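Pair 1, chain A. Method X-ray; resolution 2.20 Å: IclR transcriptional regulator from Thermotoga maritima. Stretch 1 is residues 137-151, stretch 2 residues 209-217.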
# COMPACT_ATOMS: atom_id res chain seq x y z
N ALA A 137 33.08 14.77 -3.44
CA ALA A 137 34.20 13.85 -3.23
C ALA A 137 34.54 12.99 -4.45
O ALA A 137 35.68 12.98 -4.92
CB ALA A 137 33.92 12.95 -2.03
N SER A 138 33.56 12.25 -4.94
CA SER A 138 33.80 11.43 -6.12
C SER A 138 34.28 12.37 -7.26
O SER A 138 35.01 11.95 -8.16
CB SER A 138 32.52 10.69 -6.52
OG SER A 138 31.41 11.57 -6.60
N GLY A 139 33.87 13.63 -7.19
CA GLY A 139 34.26 14.60 -8.19
C GLY A 139 35.74 14.98 -8.13
O GLY A 139 36.46 14.83 -9.11
N LYS A 140 36.18 15.47 -6.98
CA LYS A 140 37.58 15.85 -6.81
C LYS A 140 38.44 14.60 -6.94
O LYS A 140 39.54 14.63 -7.48
CB LYS A 140 37.80 16.50 -5.45
CG LYS A 140 37.02 17.79 -5.28
CD LYS A 140 37.18 18.40 -3.90
CE LYS A 140 36.54 17.53 -2.83
NZ LYS A 140 36.55 18.21 -1.51
N SER A 141 37.92 13.48 -6.45
CA SER A 141 38.63 12.21 -6.54
C SER A 141 38.97 11.97 -8.02
O SER A 141 39.98 11.36 -8.35
CB SER A 141 37.74 11.09 -6.00
OG SER A 141 38.45 9.88 -5.80
N ILE A 142 38.12 12.47 -8.92
CA ILE A 142 38.35 12.31 -10.36
C ILE A 142 39.28 13.40 -10.88
O ILE A 142 40.11 13.16 -11.76
CB ILE A 142 37.02 12.36 -11.16
CG1 ILE A 142 36.19 11.11 -10.87
CG2 ILE A 142 37.31 12.46 -12.66
CD1 ILE A 142 34.81 11.13 -11.48
N LEU A 143 39.13 14.60 -10.32
CA LEU A 143 39.97 15.74 -10.70
C LEU A 143 41.37 15.62 -10.12
O LEU A 143 42.20 16.51 -10.30
CB LEU A 143 39.34 17.05 -10.21
CG LEU A 143 38.46 17.80 -11.21
CD1 LEU A 143 37.95 19.10 -10.59
CD2 LEU A 143 39.29 18.08 -12.46
N ALA A 144 41.62 14.51 -9.42
CA ALA A 144 42.92 14.28 -8.81
C ALA A 144 43.72 13.28 -9.61
O ALA A 144 44.72 12.75 -9.12
CB ALA A 144 42.74 13.79 -7.38
N PHE A 145 43.28 13.00 -10.82
CA PHE A 145 43.98 12.04 -11.68
C PHE A 145 43.85 12.36 -13.16
O PHE A 145 44.36 11.63 -14.00
CB PHE A 145 43.49 10.61 -11.41
CG PHE A 145 43.99 10.04 -10.11
CD1 PHE A 145 43.35 10.34 -8.91
CD2 PHE A 145 45.12 9.23 -10.08
CE1 PHE A 145 43.84 9.85 -7.70
CE2 PHE A 145 45.62 8.73 -8.88
CZ PHE A 145 44.97 9.05 -7.69
N VAL A 146 43.16 13.46 -13.47
CA VAL A 146 43.01 13.86 -14.86
C VAL A 146 44.37 14.40 -15.26
O VAL A 146 44.97 15.19 -14.51
CB VAL A 146 41.95 14.99 -15.03
CG1 VAL A 146 40.58 14.49 -14.63
CG2 VAL A 146 42.34 16.22 -14.20
N PRO A 147 44.91 13.98 -16.41
CA PRO A 147 46.22 14.50 -16.80
C PRO A 147 46.32 16.01 -16.53
O PRO A 147 45.45 16.79 -16.93
CB PRO A 147 46.30 14.15 -18.27
CG PRO A 147 45.64 12.80 -18.29
CD PRO A 147 44.41 13.03 -17.42
N GLU A 148 47.37 16.38 -15.80
CA GLU A 148 47.66 17.77 -15.41
C GLU A 148 47.22 18.80 -16.44
O GLU A 148 46.63 19.83 -16.10
CB GLU A 148 49.16 17.91 -15.14
CG GLU A 148 50.03 17.10 -16.10
CD GLU A 148 49.85 17.52 -17.55
OE1 GLU A 148 50.25 18.65 -17.90
OE2 GLU A 148 49.29 16.73 -18.35
N LYS A 149 47.51 18.52 -17.71
CA LYS A 149 47.17 19.39 -18.83
C LYS A 149 45.67 19.68 -18.84
O LYS A 149 45.25 20.84 -18.75
CB LYS A 149 47.55 18.70 -20.15
CG LYS A 149 47.08 19.42 -21.40
CD LYS A 149 47.33 18.57 -22.63
CE LYS A 149 46.77 19.22 -23.88
NZ LYS A 149 46.84 18.31 -25.05
N GLU A 150 44.88 18.61 -18.95
CA GLU A 150 43.43 18.72 -18.96
C GLU A 150 43.01 19.45 -17.70
O GLU A 150 42.17 20.35 -17.73
CB GLU A 150 42.81 17.32 -18.97
CG GLU A 150 41.32 17.32 -19.26
CD GLU A 150 40.63 16.08 -18.72
OE1 GLU A 150 41.14 14.96 -18.92
OE2 GLU A 150 39.57 16.23 -18.09
N LEU A 151 43.62 19.05 -16.59
CA LEU A 151 43.34 19.64 -15.27
C LEU A 151 43.45 21.15 -15.34
O LEU A 151 42.47 21.88 -15.17
CB LEU A 151 44.35 19.10 -14.24
CG LEU A 151 44.28 19.68 -12.83
CD1 LEU A 151 42.92 19.38 -12.20
CD2 LEU A 151 45.40 19.09 -11.98
N GLY A 209 44.61 4.11 -17.66
CA GLY A 209 44.53 4.74 -16.35
C GLY A 209 44.04 6.19 -16.32
O GLY A 209 44.71 7.06 -15.75
N TYR A 210 42.90 6.45 -16.94
CA TYR A 210 42.32 7.78 -16.94
C TYR A 210 41.16 7.73 -15.93
O TYR A 210 40.56 6.67 -15.72
CB TYR A 210 41.81 8.13 -18.35
CG TYR A 210 41.15 9.50 -18.49
CD1 TYR A 210 41.91 10.68 -18.55
CD2 TYR A 210 39.76 9.61 -18.55
CE1 TYR A 210 41.29 11.95 -18.68
CE2 TYR A 210 39.14 10.87 -18.67
CZ TYR A 210 39.90 12.03 -18.73
OH TYR A 210 39.26 13.25 -18.82
N PRO A 211 40.84 8.86 -15.27
CA PRO A 211 39.74 8.87 -14.30
C PRO A 211 38.38 8.97 -14.99
O PRO A 211 37.86 10.06 -15.21
CB PRO A 211 40.05 10.09 -13.45
CG PRO A 211 40.61 11.04 -14.47
CD PRO A 211 41.56 10.15 -15.26
N VAL A 212 37.79 7.82 -15.32
CA VAL A 212 36.50 7.79 -15.99
C VAL A 212 35.31 7.65 -15.05
O VAL A 212 34.16 7.72 -15.50
CB VAL A 212 36.41 6.62 -16.98
CG1 VAL A 212 37.51 6.73 -18.00
CG2 VAL A 212 36.47 5.30 -16.21
N ALA A 213 35.55 7.45 -13.76
CA ALA A 213 34.44 7.30 -12.83
C ALA A 213 34.75 7.69 -11.40
O ALA A 213 35.90 7.88 -11.02
CB ALA A 213 33.93 5.88 -12.88
N GLY A 214 33.69 7.79 -10.61
CA GLY A 214 33.84 8.14 -9.22
C GLY A 214 32.84 7.36 -8.40
O GLY A 214 31.66 7.29 -8.76
N VAL A 215 33.32 6.75 -7.32
CA VAL A 215 32.49 5.98 -6.40
C VAL A 215 32.63 6.68 -5.07
O VAL A 215 33.73 7.11 -4.70
CB VAL A 215 33.00 4.53 -6.26
CG1 VAL A 215 32.94 3.84 -7.59
CG2 VAL A 215 34.43 4.53 -5.76
N SER A 216 31.54 6.83 -4.34
CA SER A 216 31.64 7.47 -3.05
C SER A 216 30.57 7.01 -2.07
O SER A 216 29.55 6.44 -2.47
CB SER A 216 31.59 9.00 -3.20
OG SER A 216 30.38 9.45 -3.76
N ILE A 217 30.82 7.24 -0.79
CA ILE A 217 29.87 6.88 0.25
C ILE A 217 29.31 8.20 0.72
O ILE A 217 30.06 9.16 0.91
CB ILE A 217 30.56 6.16 1.43
CG1 ILE A 217 30.90 4.71 1.02
CG2 ILE A 217 29.69 6.23 2.66
CD1 ILE A 217 31.72 3.95 2.07

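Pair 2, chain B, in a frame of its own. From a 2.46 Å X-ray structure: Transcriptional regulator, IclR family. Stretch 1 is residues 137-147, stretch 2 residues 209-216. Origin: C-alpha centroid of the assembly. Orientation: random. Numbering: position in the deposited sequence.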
# COMPACT_ATOMS: atom_id res chain seq x y z
N ALA B 137 24.77 5.34 11.52
CA ALA B 137 23.70 6.12 12.14
C ALA B 137 22.35 5.59 11.62
O ALA B 137 21.42 5.42 12.40
CB ALA B 137 23.87 7.60 11.83
N SER B 138 22.29 5.27 10.30
CA SER B 138 21.11 4.71 9.62
C SER B 138 20.70 3.39 10.27
O SER B 138 19.52 3.21 10.59
CB SER B 138 21.36 4.52 8.13
OG SER B 138 21.76 5.74 7.53
N GLY B 139 21.68 2.51 10.50
CA GLY B 139 21.47 1.22 11.15
C GLY B 139 20.95 1.34 12.57
O GLY B 139 20.03 0.61 12.96
N LEU B 140 21.51 2.29 13.35
CA LEU B 140 21.10 2.55 14.74
C LEU B 140 19.68 3.12 14.78
O LEU B 140 18.91 2.73 15.65
CB LEU B 140 22.09 3.46 15.48
CG LEU B 140 23.48 2.87 15.74
CD1 LEU B 140 24.51 3.96 15.99
CD2 LEU B 140 23.47 1.86 16.88
N ALA B 141 19.35 4.03 13.83
CA ALA B 141 18.01 4.63 13.71
C ALA B 141 16.94 3.54 13.46
O ALA B 141 15.88 3.60 14.06
CB ALA B 141 18.00 5.67 12.58
N VAL B 142 17.26 2.55 12.59
CA VAL B 142 16.37 1.43 12.22
C VAL B 142 16.27 0.44 13.38
O VAL B 142 15.17 -0.01 13.68
CB VAL B 142 16.83 0.74 10.89
CG1 VAL B 142 16.02 -0.53 10.60
CG2 VAL B 142 16.74 1.69 9.71
N LEU B 143 17.39 0.09 14.02
CA LEU B 143 17.44 -0.85 15.16
C LEU B 143 16.63 -0.33 16.34
O LEU B 143 15.92 -1.09 16.98
CB LEU B 143 18.90 -1.07 15.59
CG LEU B 143 19.29 -2.48 15.99
CD1 LEU B 143 18.89 -3.50 14.91
CD2 LEU B 143 20.77 -2.57 16.25
N ALA B 144 16.72 0.98 16.61
CA ALA B 144 16.04 1.62 17.73
C ALA B 144 14.51 1.52 17.64
O ALA B 144 13.83 1.59 18.68
CB ALA B 144 16.46 3.07 17.81
N TYR B 145 13.96 1.33 16.43
CA TYR B 145 12.51 1.24 16.24
C TYR B 145 12.08 -0.10 15.65
O TYR B 145 10.96 -0.24 15.15
CB TYR B 145 12.03 2.42 15.39
CG TYR B 145 12.16 3.72 16.16
CD1 TYR B 145 11.22 4.07 17.12
CD2 TYR B 145 13.26 4.55 15.98
CE1 TYR B 145 11.34 5.25 17.84
CE2 TYR B 145 13.39 5.74 16.71
CZ TYR B 145 12.42 6.08 17.63
OH TYR B 145 12.50 7.26 18.32
N SER B 146 12.96 -1.11 15.78
CA SER B 146 12.73 -2.48 15.36
C SER B 146 12.19 -3.31 16.55
O SER B 146 12.26 -2.86 17.71
CB SER B 146 14.01 -3.09 14.81
OG SER B 146 14.20 -2.71 13.45
N GLU B 147 11.63 -4.50 16.26
CA GLU B 147 11.09 -5.40 17.28
C GLU B 147 12.20 -5.88 18.23
O GLU B 147 13.30 -6.18 17.76
CB GLU B 147 10.38 -6.61 16.64
CG GLU B 147 8.93 -6.37 16.26
CD GLU B 147 8.02 -5.82 17.34
OE1 GLU B 147 7.71 -6.55 18.31
OE2 GLU B 147 7.60 -4.64 17.20
N ALA B 209 5.42 0.85 11.09
CA ALA B 209 6.67 0.09 11.24
C ALA B 209 7.80 0.83 10.58
O ALA B 209 7.58 1.53 9.57
CB ALA B 209 6.52 -1.30 10.64
N VAL B 210 9.02 0.70 11.13
CA VAL B 210 10.22 1.32 10.59
C VAL B 210 10.53 0.66 9.21
O VAL B 210 10.54 -0.57 9.13
CB VAL B 210 11.40 1.28 11.63
CG1 VAL B 210 11.89 -0.14 11.90
CG2 VAL B 210 12.55 2.20 11.22
N LEU B 211 10.68 1.49 8.14
CA LEU B 211 10.99 1.08 6.75
C LEU B 211 12.47 1.13 6.43
O LEU B 211 12.97 0.39 5.57
CB LEU B 211 10.32 2.03 5.72
CG LEU B 211 8.86 1.98 5.46
CD1 LEU B 211 8.57 2.77 4.24
CD2 LEU B 211 8.39 0.55 5.24
N GLY B 212 13.11 2.14 7.00
CA GLY B 212 14.49 2.47 6.75
C GLY B 212 14.88 3.75 7.45
O GLY B 212 14.32 4.08 8.51
N ALA B 213 15.85 4.46 6.87
CA ALA B 213 16.37 5.68 7.47
C ALA B 213 16.86 6.66 6.43
O ALA B 213 17.39 6.26 5.39
CB ALA B 213 17.51 5.35 8.43
N LEU B 214 16.71 7.96 6.76
CA LEU B 214 17.17 9.09 5.99
C LEU B 214 18.40 9.66 6.70
O LEU B 214 18.34 9.91 7.91
CB LEU B 214 16.04 10.14 5.84
CG LEU B 214 16.40 11.38 5.04
CD1 LEU B 214 16.74 11.03 3.61
CD2 LEU B 214 15.29 12.39 5.09
N ALA B 215 19.53 9.80 5.99
CA ALA B 215 20.77 10.22 6.63
C ALA B 215 21.50 11.33 5.91
O ALA B 215 21.30 11.54 4.71
CB ALA B 215 21.70 9.03 6.77
N VAL B 216 22.38 12.01 6.67
CA VAL B 216 23.31 13.06 6.23
C VAL B 216 24.71 12.58 6.60
O VAL B 216 24.99 12.43 7.78
CB VAL B 216 22.96 14.45 6.86
CG1 VAL B 216 24.03 15.50 6.55
CG2 VAL B 216 21.59 14.93 6.38

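Helix-on-strand packing in pair 1 (chain A) and pair 2 (chain B). In each, a short helix lies across a strand running roughly against it: the axes approach to 7.1 Å at 141° in pair 1 and to 7.3 Å at 146° in pair 2. The backbones of 14 central residues superpose with an RMSD of 0.6 Å, and the numbering of the strands is offset by one, so that Gly A214 falls on Ala B213.

The closest backbone approach is at the matched serines. Ser A138 and Gly A214 have their CA atoms 4.5 Å apart, whereas the CA atoms of Ser B138 and Ala B213 stand at 5.3 Å. The difference suits the strand residues. A CB built on Gly A214 would point at the helix and lie 2.8 Å from Ser A138 O, a clash, and 3.1 Å from Ile A142 CD1, so the glycine leaves room for close approach. In pair 2 a real methyl occupies this place: Ala B213 CB packs 3.6 Å from Ser B138 O and 4.2 Å from Ala B141 CB. Ser A141, the match of Ala B141, also points toward the strand but makes no contact with it; its OG is hydrogen-bonded elsewhere in the structure.

One turn along the helix, Ile A142 matches Val B142. The longer isoleucine, chi1 m and chi2 t, reaches over the glycine: its CD1 lies 3.6 Å from Gly A214 N, and its CG1 3.2 Å from Ala A213 O. The shorter valine, chi1 t, sets CG2 4.0 Å from Ala B213 CB and 3.6 Å from Gly B212 C. Bulk on the helix and bulk on the strand are thus traded: isoleucine over glycine, valine against alanine.

Pro A211 and Val B210 play the same part, each with the largest area covered in its pair. The proline ring meets three side chains: its CB is 3.7 Å from Ile A142 CG2 and 4.0 Å from Phe A145 CB, and its CG is 3.5 Å from Val A146 CG1. Val B210 CB likewise lies 4.0 Å from Tyr B145 CB, while its CG1 is 4.3 Å from Val B142 CG1 and 3.8 Å from Ser B146 OG. Both aromatic residues start toward the strand, but their ends lead away. Ser B146, in the place of Val A146, turns its hydroxyl back to its own helix, OG donating to Val B142 O at 2.9 Å.

Farther along the strand, Ser A216 matches Ala B215. Ser A216 OG and Ser A138 OG are 3.7 Å apart without a hydrogen bond, and Ser A216 OG has no partner in the model. Ala B215 avoids that cost, its CB 3.4 Å from Ser B138 OG.

In pair 1, Tyr A210 CE1 rests 3.5 Å from Pro A147 CD, and Tyr A210 OH donates to Glu A150 OE1 at 2.5 Å. Its match, Ala B209, makes no contact within the stretches given.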